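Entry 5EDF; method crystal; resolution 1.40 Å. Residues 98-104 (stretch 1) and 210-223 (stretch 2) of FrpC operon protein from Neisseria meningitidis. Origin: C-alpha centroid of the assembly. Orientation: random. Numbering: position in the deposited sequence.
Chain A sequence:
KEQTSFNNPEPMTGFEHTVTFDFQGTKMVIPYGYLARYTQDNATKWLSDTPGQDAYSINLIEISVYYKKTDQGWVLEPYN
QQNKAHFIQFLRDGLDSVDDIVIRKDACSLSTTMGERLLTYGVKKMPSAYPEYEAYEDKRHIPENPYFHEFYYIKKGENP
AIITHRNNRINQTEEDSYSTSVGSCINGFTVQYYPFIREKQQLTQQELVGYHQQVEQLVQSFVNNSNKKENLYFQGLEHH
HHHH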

ATOM      1  N   VAL A  98      -4.761  -9.401  -0.011  1.00 13.94           N
ATOM      2  CA  VAL A  98      -3.373  -9.121  -0.295  1.00 12.61           C
ATOM      3  C   VAL A  98      -3.341  -7.837  -1.117  1.00 12.63           C
ATOM      4  O   VAL A  98      -3.920  -7.770  -2.216  1.00 13.93           O
ATOM      5  CB  VAL A  98      -2.697 -10.286  -1.038  1.00 12.48           C
ATOM      6  CG1 VAL A  98      -1.285  -9.890  -1.456  1.00 13.46           C
ATOM      7  CG2 VAL A  98      -2.696 -11.588  -0.176  1.00 14.97           C
ATOM      8  N   ASP A  99      -2.633  -6.843  -0.579  1.00 11.00           N
ATOM      9  CA  ASP A  99      -2.519  -5.533  -1.209  1.00 11.03           C
ATOM     10  C   ASP A  99      -1.169  -5.390  -1.913  1.00 11.04           C
ATOM     11  O   ASP A  99      -0.156  -5.927  -1.450  1.00 12.15           O
ATOM     12  CB  ASP A  99      -2.652  -4.432  -0.150  1.00 11.09           C
ATOM     13  CG  ASP A  99      -3.988  -4.396   0.520  1.00 11.69           C
ATOM     14  OD1 ASP A  99      -5.005  -4.752  -0.096  1.00 13.88           O
ATOM     15  OD2 ASP A  99      -4.036  -3.960   1.709  1.00 12.27           O
ATOM     16  N   ASP A 100      -1.151  -4.645  -3.011  1.00 10.05           N
ATOM     17  CA  ASP A 100       0.065  -4.323  -3.745  1.00 10.41           C
ATOM     18  C   ASP A 100       0.512  -2.924  -3.432  1.00 10.86           C
ATOM     19  O   ASP A 100      -0.314  -1.997  -3.396  1.00 11.57           O
ATOM     20  CB  ASP A 100      -0.176  -4.459  -5.235  1.00 10.18           C
ATOM     21  CG  ASP A 100      -0.399  -5.894  -5.637  1.00 12.59           C
ATOM     22  OD1 ASP A 100       0.517  -6.696  -5.461  1.00 12.59           O
ATOM     23  OD2 ASP A 100      -1.502  -6.169  -6.149  1.00 14.84           O
ATOM     24  N   ILE A 101       1.795  -2.735  -3.210  1.00 10.25           N
ATOM     25  CA  ILE A 101       2.354  -1.427  -2.901  1.00  9.46           C
ATOM     26  C   ILE A 101       3.447  -1.129  -3.906  1.00 10.47           C
ATOM     27  O   ILE A 101       4.399  -1.908  -4.034  1.00 10.90           O
ATOM     28  CB  ILE A 101       2.880  -1.362  -1.437  1.00 10.39           C
ATOM     29  CG1 ILE A 101       1.739  -1.651  -0.443  1.00 12.13           C
ATOM     30  CG2 ILE A 101       3.553   0.001  -1.211  1.00 11.81           C
ATOM     31  CD1 ILE A 101       2.203  -1.935   0.958  1.00 13.82           C
ATOM     32  N   VAL A 102       3.286  -0.049  -4.668  1.00 10.00           N
ATOM     33  CA  VAL A 102       4.198   0.280  -5.759  1.00 10.11           C
ATOM     34  C   VAL A 102       5.165   1.351  -5.289  1.00 10.67           C
ATOM     35  O   VAL A 102       4.762   2.447  -4.895  1.00 10.45           O
ATOM     36  CB  VAL A 102       3.446   0.672  -7.019  1.00 10.92           C
ATOM     37  CG1 VAL A 102       4.428   1.080  -8.134  1.00 13.58           C
ATOM     38  CG2 VAL A 102       2.552  -0.455  -7.500  1.00 13.80           C
ATOM     39  N   ILE A 103       6.453   1.035  -5.385  1.00 11.29           N
ATOM     40  CA  ILE A 103       7.545   1.879  -4.914  1.00 10.82           C
ATOM     41  C   ILE A 103       8.369   2.337  -6.104  1.00 12.35           C
ATOM     42  O   ILE A 103       8.831   1.504  -6.896  1.00 12.52           O
ATOM     43  CB  ILE A 103       8.448   1.124  -3.938  1.00 10.68           C
ATOM     44  CG1 ILE A 103       7.650   0.573  -2.776  1.00 12.56           C
ATOM     45  CG2 ILE A 103       9.593   2.040  -3.435  1.00 13.86           C
ATOM     46  CD1 ILE A 103       8.400  -0.429  -1.892  1.00 13.89           C
ATOM     47  N   ARG A 104       8.584   3.645  -6.209  1.00 11.55           N
ATOM     48  CA  ARG A 104       9.446   4.260  -7.233  1.00 13.04           C
ATOM     49  C   ARG A 104      10.334   5.274  -6.566  0.50  8.92           C
ATOM     50  O   ARG A 104      10.060   5.718  -5.459  0.50  8.77           O
ATOM     51  CB  ARG A 104       8.635   4.985  -8.312  1.00 14.53           C
ATOM     52  CG  ARG A 104       7.731   4.074  -9.053  1.00 15.57           C
ATOM     53  CD  ARG A 104       6.989   4.827 -10.154  1.00 24.45           C
ATOM     54  NE  ARG A 104       7.919   5.064 -11.237  1.00 29.96           N
ATOM     55  CZ  ARG A 104       7.953   4.412 -12.408  1.00 24.80           C
ATOM     56  NH1 ARG A 104       7.046   3.510 -12.737  0.50 18.50           N
ATOM     57  NH2 ARG A 104       8.901   4.709 -13.262  0.50 19.39           N
TER
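Stretch 2, residues 210-223: GYHQQVEQLVQSFV

A helix that packs on a β-strand must match two different periodicities: a strand turns every second side chain to the same face, whereas a helix returns to the same face after three or four residues. The FrpC operon protein gives a compact illustration. Residues 98-104 form an extended strand, and residues 210-223 belong to a helix that begins earlier in the chain. The two axes approach to 11.7 Å and run in broadly the same sense, their N-to-C directions differing by 48° (signed crossing angle -48°).

The alternation of the strand directs the CA-to-CB bonds of Asp-99, Ile-101 and Ile-103 toward the helix, and their side chains meet Tyr-211, Val-215 and Val-219 respectively, spaced one helical turn apart. Two residues on the strand advance about as far as four on the helix, so the pairs stay in step.

Ile-101 gives up the most surface, 63 Å². With its chi1 in the m well and chi2 in t, it brings CD1 to 3.9 Å from CG2 of Val-215, and the same methyl lies 4.4 Å from OH of Tyr-211. The CA atoms of Ile-101 and Val-215 are 8.7 Å apart, a separation bridged by their side chains.

Tyr-211, with 54 Å² covered, spans a wider gap: its CA is 11.1 Å from CA of Asp-99. Its t rotamer carries the phenol across, and OH donates a short hydrogen bond to OD2 of Asp-99, 2.6 Å away, with the carboxylate oxygen near the plane of the ring at its edge.

Ile-103, with 51 Å² covered, repeats the rotamer of Ile-101 two residues along. CD1 of Ile-103 lies 4.2 Å from CG2 of Val-219 and equally 4.2 Å from CE2 of Phe-222, meeting that ring at its edge. One polar contact thus accompanies an otherwise apolar seam.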

ATOM      1  N   GLY A 210      -3.271   3.933  10.571  1.00 13.66           N
ATOM      2  CA  GLY A 210      -2.495   2.826  11.102  1.00 14.35           C
ATOM      3  C   GLY A 210      -1.825   2.030  10.002  1.00 13.82           C
ATOM      4  O   GLY A 210      -0.657   1.648  10.122  1.00 14.72           O
ATOM      5  N   TYR A 211      -2.570   1.736   8.952  1.00 12.90           N
ATOM      6  CA  TYR A 211      -2.020   0.988   7.812  1.00 11.37           C
ATOM      7  C   TYR A 211      -0.867   1.783   7.228  1.00 11.81           C
ATOM      8  O   TYR A 211       0.216   1.208   6.985  1.00 11.83           O
ATOM      9  CB  TYR A 211      -3.149   0.726   6.808  1.00 12.25           C
ATOM     10  CG  TYR A 211      -2.814  -0.237   5.673  1.00 10.10           C
ATOM     11  CD1 TYR A 211      -3.508  -1.407   5.519  1.00 11.98           C
ATOM     12  CD2 TYR A 211      -1.804   0.060   4.762  1.00 11.40           C
ATOM     13  CE1 TYR A 211      -3.228  -2.279   4.478  1.00 12.55           C
ATOM     14  CE2 TYR A 211      -1.512  -0.810   3.737  1.00 10.91           C
ATOM     15  CZ  TYR A 211      -2.217  -1.987   3.592  1.00 12.02           C
ATOM     16  OH  TYR A 211      -1.857  -2.817   2.526  1.00 12.75           O
ATOM     17  N   HIS A 212      -1.078   3.066   6.979  1.00 10.64           N
ATOM     18  CA  HIS A 212      -0.022   3.848   6.371  1.00 11.27           C
ATOM     19  C   HIS A 212       1.213   3.953   7.238  1.00 13.74           C
ATOM     20  O   HIS A 212       2.328   3.884   6.718  1.00 12.63           O
ATOM     21  CB  HIS A 212      -0.496   5.227   5.928  1.00 11.06           C
ATOM     22  CG  HIS A 212       0.523   5.907   5.105  1.00 10.42           C
ATOM     23  ND1 HIS A 212       0.986   5.349   3.924  1.00 11.62           N
ATOM     24  CD2 HIS A 212       1.232   7.039   5.295  1.00 11.50           C
ATOM     25  CE1 HIS A 212       1.955   6.098   3.450  1.00 11.75           C
ATOM     26  NE2 HIS A 212       2.117   7.145   4.253  1.00 11.39           N
ATOM     27  N   GLN A 213       1.040   4.060   8.552  1.00 12.12           N
ATOM     28  CA  GLN A 213       2.186   4.085   9.443  1.00 11.70           C
ATOM     29  C   GLN A 213       2.981   2.787   9.309  1.00 12.65           C
ATOM     30  O   GLN A 213       4.217   2.793   9.351  1.00 14.38           O
ATOM     31  CB  GLN A 213       1.739   4.300  10.900  1.00 14.01           C
ATOM     32  CG  GLN A 213       1.220   5.683  11.162  1.00 16.25           C
ATOM     33  CD  GLN A 213       0.570   5.852  12.537  1.00 19.31           C
ATOM     34  OE1 GLN A 213       0.077   4.901  13.133  1.00 22.18           O
ATOM     35  NE2 GLN A 213       0.520   7.074  12.999  1.00 21.88           N
ATOM     36  N   GLN A 214       2.289   1.655   9.169  1.00 13.00           N
ATOM     37  CA  GLN A 214       2.970   0.386   8.964  1.00 14.27           C
ATOM     38  C   GLN A 214       3.731   0.362   7.633  1.00 12.74           C
ATOM     39  O   GLN A 214       4.836  -0.120   7.569  1.00 13.07           O
ATOM     40  CB  GLN A 214       1.981  -0.772   9.060  1.00 14.78           C
ATOM     41  CG  GLN A 214       1.400  -0.912  10.478  1.00 16.94           C
ATOM     42  CD  GLN A 214       0.153  -1.758  10.490  1.00 21.26           C
ATOM     43  OE1 GLN A 214      -0.013  -2.642   9.652  1.00 29.13           O
ATOM     44  NE2 GLN A 214      -0.741  -1.487  11.424  1.00 25.90           N
ATOM     45  N   VAL A 215       3.147   0.945   6.585  1.00 11.64           N
ATOM     46  CA  VAL A 215       3.798   1.020   5.277  1.00 11.04           C
ATOM     47  C   VAL A 215       5.050   1.891   5.375  1.00 12.74           C
ATOM     48  O   VAL A 215       6.091   1.526   4.836  1.00 12.06           O
ATOM     49  CB  VAL A 215       2.850   1.536   4.201  1.00  9.69           C
ATOM     50  CG1 VAL A 215       3.608   1.779   2.914  1.00 11.71           C
ATOM     51  CG2 VAL A 215       1.734   0.550   3.987  1.00 11.47           C
ATOM     52  N   GLU A 216       4.976   3.023   6.066  1.00 11.70           N
ATOM     53  CA  GLU A 216       6.126   3.918   6.206  1.00 12.76           C
ATOM     54  C   GLU A 216       7.261   3.180   6.918  1.00 13.42           C
ATOM     55  O   GLU A 216       8.400   3.230   6.486  1.00 14.44           O
ATOM     56  CB  GLU A 216       5.738   5.142   7.029  1.00 14.86           C
ATOM     57  CG  GLU A 216       4.770   6.051   6.373  1.00 18.85           C
ATOM     58  CD  GLU A 216       4.449   7.264   7.209  1.00 24.55           C
ATOM     59  OE1 GLU A 216       3.771   7.145   8.264  1.00 23.62           O
ATOM     60  OE2 GLU A 216       4.873   8.348   6.773  1.00 24.90           O
ATOM     61  N   GLN A 217       6.951   2.475   7.997  1.00 13.29           N
ATOM     62  CA  GLN A 217       7.960   1.721   8.730  1.00 15.78           C
ATOM     63  C   GLN A 217       8.578   0.633   7.836  1.00 14.79           C
ATOM     64  O   GLN A 217       9.811   0.420   7.832  1.00 14.12           O
ATOM     65  CB  GLN A 217       7.352   1.145  10.013  1.00 17.63           C
ATOM     66  CG  GLN A 217       8.289   0.342  10.897  1.00 25.48           C
ATOM     67  CD  GLN A 217       7.520  -0.335  12.030  1.00 37.24           C
ATOM     68  OE1 GLN A 217       6.663  -1.203  11.796  1.00 40.64           O
ATOM     69  NE2 GLN A 217       7.798   0.084  13.256  1.00 39.08           N
ATOM     70  N   LEU A 218       7.723  -0.035   7.068  1.00 12.88           N
ATOM     71  CA  LEU A 218       8.161  -1.121   6.192  1.00 12.60           C
ATOM     72  C   LEU A 218       9.133  -0.610   5.117  1.00 13.38           C
ATOM     73  O   LEU A 218      10.226  -1.138   4.917  1.00 13.46           O
ATOM     74  CB  LEU A 218       6.932  -1.808   5.583  1.00 13.26           C
ATOM     75  CG  LEU A 218       7.192  -2.989   4.669  1.00 13.61           C
ATOM     76  CD1 LEU A 218       7.962  -4.098   5.399  1.00 14.72           C
ATOM     77  CD2 LEU A 218       5.864  -3.486   4.138  1.00 15.44           C
ATOM     78  N   VAL A 219       8.745   0.443   4.424  1.00 12.71           N
ATOM     79  CA  VAL A 219       9.582   0.986   3.332  1.00 12.76           C
ATOM     80  C   VAL A 219      10.897   1.489   3.937  1.00 13.63           C
ATOM     81  O   VAL A 219      11.971   1.247   3.398  1.00 14.66           O
ATOM     82  CB  VAL A 219       8.814   2.080   2.560  1.00 13.21           C
ATOM     83  CG1 VAL A 219       9.753   2.879   1.634  1.00 17.79           C
ATOM     84  CG2 VAL A 219       7.627   1.462   1.805  1.00 14.77           C
ATOM     85  N   GLN A 220      10.830   2.146   5.093  1.00 14.78           N
ATOM     86  CA  GLN A 220      12.060   2.621   5.731  1.00 17.61           C
ATOM     87  C   GLN A 220      12.981   1.466   6.127  1.00 16.61           C
ATOM     88  O   GLN A 220      14.196   1.615   6.078  1.00 18.96           O
ATOM     89  CB  GLN A 220      11.757   3.501   6.934  1.00 17.65           C
ATOM     90  CG  GLN A 220      11.161   4.859   6.518  1.00 22.55           C
ATOM     91  CD  GLN A 220      10.645   5.679   7.661  1.00 33.69           C
ATOM     92  OE1 GLN A 220      10.064   5.151   8.613  1.00 37.99           O
ATOM     93  NE2 GLN A 220      10.828   6.993   7.565  1.00 34.83           N
ATOM     94  N   SER A 221      12.400   0.310   6.469  1.00 15.38           N
ATOM     95  CA  SER A 221      13.201  -0.872   6.856  1.00 15.68           C
ATOM     96  C   SER A 221      14.016  -1.411   5.661  1.00 17.07           C
ATOM     97  O   SER A 221      15.031  -2.045   5.866  1.00 19.46           O
ATOM     98  CB  SER A 221      12.330  -1.996   7.450  1.00 18.07           C
ATOM     99  OG  SER A 221      11.683  -2.759   6.457  1.00 17.38           O
ATOM    100  N   PHE A 222      13.563  -1.133   4.441  1.00 15.40           N
ATOM    101  CA  PHE A 222      14.241  -1.596   3.255  1.00 13.42           C
ATOM    102  C   PHE A 222      15.484  -0.777   2.916  1.00 17.15           C
ATOM    103  O   PHE A 222      16.332  -1.188   2.152  1.00 18.38           O
ATOM    104  CB  PHE A 222      13.314  -1.555   2.038  1.00 14.31           C
ATOM    105  CG  PHE A 222      12.040  -2.397   2.133  1.00 12.76           C
ATOM    106  CD1 PHE A 222      11.874  -3.434   3.006  1.00 13.10           C
ATOM    107  CD2 PHE A 222      11.000  -2.092   1.264  1.00 13.10           C
ATOM    108  CE1 PHE A 222      10.705  -4.179   3.041  1.00 14.13           C
ATOM    109  CE2 PHE A 222       9.842  -2.820   1.276  1.00 12.66           C
ATOM    110  CZ  PHE A 222       9.672  -3.846   2.184  1.00 12.84           C
ATOM    111  N   VAL A 223      15.589   0.426   3.466  1.00 19.01           N
ATOM    112  CA  VAL A 223      16.714   1.299   3.159  1.00 22.41           C
ATOM    113  C   VAL A 223      17.578   1.529   4.388  1.00 27.73           C
ATOM    114  O   VAL A 223      18.628   2.171   4.308  1.00 45.92           O
ATOM    115  CB  VAL A 223      16.252   2.634   2.585  1.00 28.80           C
ATOM    116  CG1 VAL A 223      15.699   2.413   1.200  1.00 29.42           C
ATOM    117  CG2 VAL A 223      15.212   3.285   3.473  1.00 30.11           C
TER